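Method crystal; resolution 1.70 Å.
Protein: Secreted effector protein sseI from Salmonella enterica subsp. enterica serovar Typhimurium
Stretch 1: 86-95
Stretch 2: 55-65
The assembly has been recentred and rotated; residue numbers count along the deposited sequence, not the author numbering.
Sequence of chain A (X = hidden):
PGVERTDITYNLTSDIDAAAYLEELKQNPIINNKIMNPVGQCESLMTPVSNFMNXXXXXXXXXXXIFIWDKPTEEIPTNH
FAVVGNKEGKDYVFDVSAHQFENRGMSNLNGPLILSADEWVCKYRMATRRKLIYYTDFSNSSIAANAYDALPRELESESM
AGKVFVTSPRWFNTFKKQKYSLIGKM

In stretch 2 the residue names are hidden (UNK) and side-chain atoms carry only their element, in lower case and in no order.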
# COMPACT_ATOMS: atom_id res chain seq x y z
N ASN A 86 10.85 -6.32 7.69
CA ASN A 86 11.01 -6.81 9.03
C ASN A 86 12.03 -5.98 9.80
O ASN A 86 13.09 -5.66 9.29
CB ASN A 86 11.51 -8.25 9.02
CG ASN A 86 11.99 -8.73 10.41
OD1 ASN A 86 13.19 -8.91 10.66
ND2 ASN A 86 11.05 -8.92 11.31
N LYS A 87 11.71 -5.68 11.05
CA LYS A 87 12.69 -5.10 11.93
C LYS A 87 12.44 -5.70 13.31
O LYS A 87 11.40 -5.47 13.91
CB LYS A 87 12.51 -3.59 11.94
CG LYS A 87 13.48 -2.83 12.81
CD LYS A 87 14.52 -2.07 12.02
CE LYS A 87 15.45 -1.35 13.02
NZ LYS A 87 16.62 -0.78 12.36
N GLU A 88 13.38 -6.52 13.75
CA GLU A 88 13.32 -7.12 15.08
C GLU A 88 12.09 -7.99 15.28
O GLU A 88 11.44 -7.96 16.35
CB GLU A 88 13.40 -6.03 16.15
CG GLU A 88 14.73 -5.28 16.07
CD GLU A 88 14.78 -4.01 16.90
OE1 GLU A 88 13.72 -3.36 17.12
OE2 GLU A 88 15.89 -3.65 17.33
N GLY A 89 11.79 -8.79 14.27
CA GLY A 89 10.68 -9.73 14.33
C GLY A 89 9.30 -9.19 14.09
O GLY A 89 8.34 -9.93 14.21
N LYS A 90 9.19 -7.90 13.74
CA LYS A 90 7.89 -7.35 13.37
C LYS A 90 7.98 -6.71 11.99
O LYS A 90 9.03 -6.17 11.62
CB LYS A 90 7.39 -6.33 14.39
CG LYS A 90 7.23 -6.92 15.76
CD LYS A 90 6.69 -5.89 16.74
CE LYS A 90 7.79 -4.94 17.19
NZ LYS A 90 8.74 -5.58 18.17
N ASP A 91 6.88 -6.81 11.25
CA ASP A 91 6.74 -6.18 9.93
C ASP A 91 6.25 -4.74 10.05
O ASP A 91 5.36 -4.44 10.84
CB ASP A 91 5.77 -6.97 9.07
CG ASP A 91 6.42 -8.22 8.42
OD1 ASP A 91 7.66 -8.39 8.51
OD2 ASP A 91 5.67 -9.05 7.80
N TYR A 92 6.85 -3.85 9.25
CA TYR A 92 6.40 -2.48 9.05
C TYR A 92 6.12 -2.21 7.56
O TYR A 92 6.78 -2.76 6.68
CB TYR A 92 7.49 -1.53 9.60
CG TYR A 92 7.65 -1.72 11.08
CD1 TYR A 92 6.84 -1.05 11.99
CD2 TYR A 92 8.53 -2.68 11.56
CE1 TYR A 92 7.00 -1.25 13.35
CE2 TYR A 92 8.66 -2.90 12.89
CZ TYR A 92 7.89 -2.18 13.79
OH TYR A 92 8.01 -2.39 15.15
N VAL A 93 5.14 -1.37 7.31
CA VAL A 93 4.74 -0.99 5.98
C VAL A 93 5.05 0.49 5.83
O VAL A 93 4.57 1.31 6.60
CB VAL A 93 3.27 -1.25 5.71
CG1 VAL A 93 2.94 -0.95 4.24
CG2 VAL A 93 2.92 -2.73 6.03
N PHE A 94 5.89 0.80 4.85
CA PHE A 94 6.11 2.16 4.37
C PHE A 94 5.17 2.37 3.18
O PHE A 94 5.28 1.71 2.12
CB PHE A 94 7.56 2.35 3.96
CG PHE A 94 8.53 2.57 5.10
CD1 PHE A 94 8.77 1.59 6.06
CD2 PHE A 94 9.34 3.71 5.11
CE1 PHE A 94 9.72 1.79 7.09
CE2 PHE A 94 10.28 3.90 6.06
CZ PHE A 94 10.47 2.96 7.10
N ASP A 95 4.23 3.29 3.36
CA ASP A 95 3.24 3.59 2.33
C ASP A 95 3.13 5.10 2.23
O ASP A 95 2.14 5.70 2.66
CB ASP A 95 1.91 2.92 2.71
CG ASP A 95 0.81 3.07 1.66
OD1 ASP A 95 1.05 3.69 0.61
OD2 ASP A 95 -0.31 2.55 1.92
N UNK A 55 18.83 0.18 3.82
CA UNK A 55 19.97 0.86 4.38
C UNK A 55 19.74 1.23 5.88
O UNK A 55 20.66 1.38 6.65
c UNK A 55 21.75 2.50 3.70
c UNK A 55 20.31 2.05 3.50
o UNK A 55 22.98 3.69 5.34
o UNK A 55 20.81 4.17 5.05
c UNK A 55 21.86 3.53 4.77
N UNK A 56 18.49 1.28 6.31
CA UNK A 56 18.15 1.49 7.68
C UNK A 56 18.18 0.20 8.51
O UNK A 56 17.99 0.27 9.73
c UNK A 56 18.12 5.83 7.32
n UNK A 56 19.37 6.58 7.72
c UNK A 56 18.04 4.44 7.86
c UNK A 56 16.79 3.68 7.41
c UNK A 56 16.82 2.21 7.81
N UNK A 57 18.44 -0.95 7.87
CA UNK A 57 18.51 -2.24 8.57
C UNK A 57 17.19 -3.02 8.66
O UNK A 57 17.09 -3.94 9.48
N UNK A 58 16.21 -2.69 7.81
CA UNK A 58 15.03 -3.54 7.65
C UNK A 58 15.48 -4.68 6.75
O UNK A 58 16.32 -4.48 5.87
c UNK A 58 13.78 -0.51 7.98
c UNK A 58 11.51 -1.15 9.41
c UNK A 58 13.22 0.41 8.82
c UNK A 58 12.08 -2.07 8.59
c UNK A 58 12.07 0.11 9.52
c UNK A 58 13.86 -2.79 6.99
c UNK A 58 13.24 -1.77 7.87
N UNK A 59 14.98 -5.89 6.97
CA UNK A 59 15.24 -6.95 5.99
C UNK A 59 13.94 -7.69 5.60
O UNK A 59 12.82 -7.23 5.92
o UNK A 59 14.83 -8.56 8.11
c UNK A 59 15.99 -8.59 7.72
c UNK A 59 16.35 -7.89 6.47
o UNK A 59 16.90 -9.23 8.35
N UNK A 60 14.09 -8.76 4.83
CA UNK A 60 12.93 -9.44 4.25
C UNK A 60 11.97 -8.40 3.64
O UNK A 60 10.78 -8.37 3.94
c UNK A 60 12.18 -10.30 5.25
c UNK A 60 11.16 -11.19 4.57
n UNK A 60 10.13 -11.59 5.29
o UNK A 60 11.27 -11.45 3.38
N UNK A 61 12.51 -7.62 2.73
CA UNK A 61 11.76 -6.56 2.07
C UNK A 61 10.85 -7.20 1.01
O UNK A 61 11.27 -8.05 0.23
c UNK A 61 12.67 -5.53 1.40
c UNK A 61 13.67 -4.94 2.42
c UNK A 61 11.82 -4.49 0.64
c UNK A 61 13.08 -4.02 3.34
N UNK A 62 9.57 -6.83 1.06
CA UNK A 62 8.60 -7.29 0.11
C UNK A 62 7.89 -6.07 -0.47
O UNK A 62 7.81 -5.03 0.20
c UNK A 62 7.52 -9.96 2.50
n UNK A 62 8.20 -9.24 3.57
c UNK A 62 7.76 -9.10 4.82
n UNK A 62 6.59 -9.64 5.23
c UNK A 62 7.57 -8.19 0.78
n UNK A 62 8.50 -8.45 5.70
c UNK A 62 8.06 -9.56 1.14
N UNK A 63 7.30 -6.29 -1.65
CA UNK A 63 6.59 -5.31 -2.41
C UNK A 63 5.13 -5.71 -2.40
O UNK A 63 4.80 -6.77 -2.85
c UNK A 63 10.97 -5.44 -3.79
c UNK A 63 8.62 -4.83 -3.80
c UNK A 63 10.34 -3.14 -3.57
c UNK A 63 7.16 -5.23 -3.81
c UNK A 63 11.31 -4.13 -3.67
c UNK A 63 9.01 -3.50 -3.59
o UNK A 63 12.67 -3.87 -3.59
c UNK A 63 9.62 -5.80 -3.89
N UNK A 64 4.31 -4.83 -1.84
CA UNK A 64 2.92 -5.08 -1.63
C UNK A 64 2.08 -4.48 -2.75
O UNK A 64 1.97 -3.26 -2.85
n UNK A 64 1.46 -5.80 2.36
c UNK A 64 2.47 -4.56 -0.24
n UNK A 64 1.96 -7.06 4.25
n UNK A 64 0.53 -5.29 4.39
c UNK A 64 1.01 -4.92 0.10
c UNK A 64 0.74 -4.78 1.61
c UNK A 64 1.31 -6.06 3.66
N UNK A 65 1.47 -5.34 -3.57
CA UNK A 65 0.55 -4.94 -4.63
C UNK A 65 -0.87 -5.02 -4.11
O UNK A 65 -1.23 -6.02 -3.45
O HOH W 1 15.89 -6.60 10.29
O HOH W 2 2.78 -8.33 6.74

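Position 55 carries three side-chain carbons, the third bearing two oxygens, and reaches nothing on stretch 1. That carboxylate makes it Glu-55, an exposed residue in a helix.

At position 56 four carbons run in a row to a nitrogen, so this is Lys-56. The long chain leads its end away from stretch 1; Lys-56 NZ lies 3.9 Å from Glu-55 OE1 in a long salt bridge, while Lys-56 O accepts a weak hydrogen bond from Lys-87 NZ at 3.1 Å.

Position 57 has no side-chain atoms: Gly-57. Its phi of 91° belongs to a Schellman motif after the helix, and a CB would be jammed against the preceding carbonyl O.

Position 58 shows one carbon and a ring of six with no heteroatom, hence Phe-58. A flat, apolar ring suits a buried site where the side chains of Lys-87, Tyr-92 and Phe-94 pack against it. Lys-87 CD sits over one face, 4.0 Å from the ring centroid, in a CH-pi contact; Tyr-92 CD2 meets Phe-58 CE1 at 4.0 Å. Phe-94 turns its edge toward the Phe-58 face, Phe-94 CE1 3.8 Å from Phe-58 CZ, planes at 85°.

Position 59 has two carbons, the second with two oxygens: Asp-59. Its backbone forms the antiparallel pair with Asn-86: Asp-59 N to Asn-86 O, 3.0 Å, and Asn-86 N to Asp-59 O, 2.8 Å. The short, charged side chain suits this exposed site; Asp-59 OD1 comes 3.1 Å from Asn-86 OD1.

Position 60 has two carbons, the second carrying one oxygen and one nitrogen, so Asn-60. The chain turns a corner here with positive phi, which asparagine tolerates well.

Position 61 has four carbons, forked at the first, one arm two carbons long: Ile-61. Beta-branching suits a strand, and its CB points away from stretch 1.

At position 62 three carbons and a nitrogen lead to a carbon with two more nitrogens, giving Arg-62. Its planar group meets Asp-91 with two bonds, Arg-62 NH1 to Asp-91 OD2 at 2.8 Å and Arg-62 NH2 to Asp-91 OD1 at 2.9 Å; Arg-62 NE also holds Asn-60 O at 2.7 Å.

Position 63, one carbon then a six-carbon ring bearing one oxygen, is Tyr-63, beyond stretch 1; its hydroxyl is hydrogen-bonded elsewhere in the structure.

Position 64 again has three carbons, a nitrogen, and a carbon with two more nitrogens: Arg-64. Arg-64 NH1 lies 3.9 Å from Val-93 CG2. Several donors suit this buried arginine: water 2 links Arg-64 NH2 to Asp-91 OD2, and other partners lie elsewhere.

Position 65, without side-chain atoms, is Gly-65.

The contact combines one backbone pair, an aromatic cluster around Phe-58, and a two-pronged salt bridge in which Arg-62 joins the corner at Asn-60 to the strand carrying Asp-91.

Stretch 2, residues 55-65: EKGFDNIRYRG
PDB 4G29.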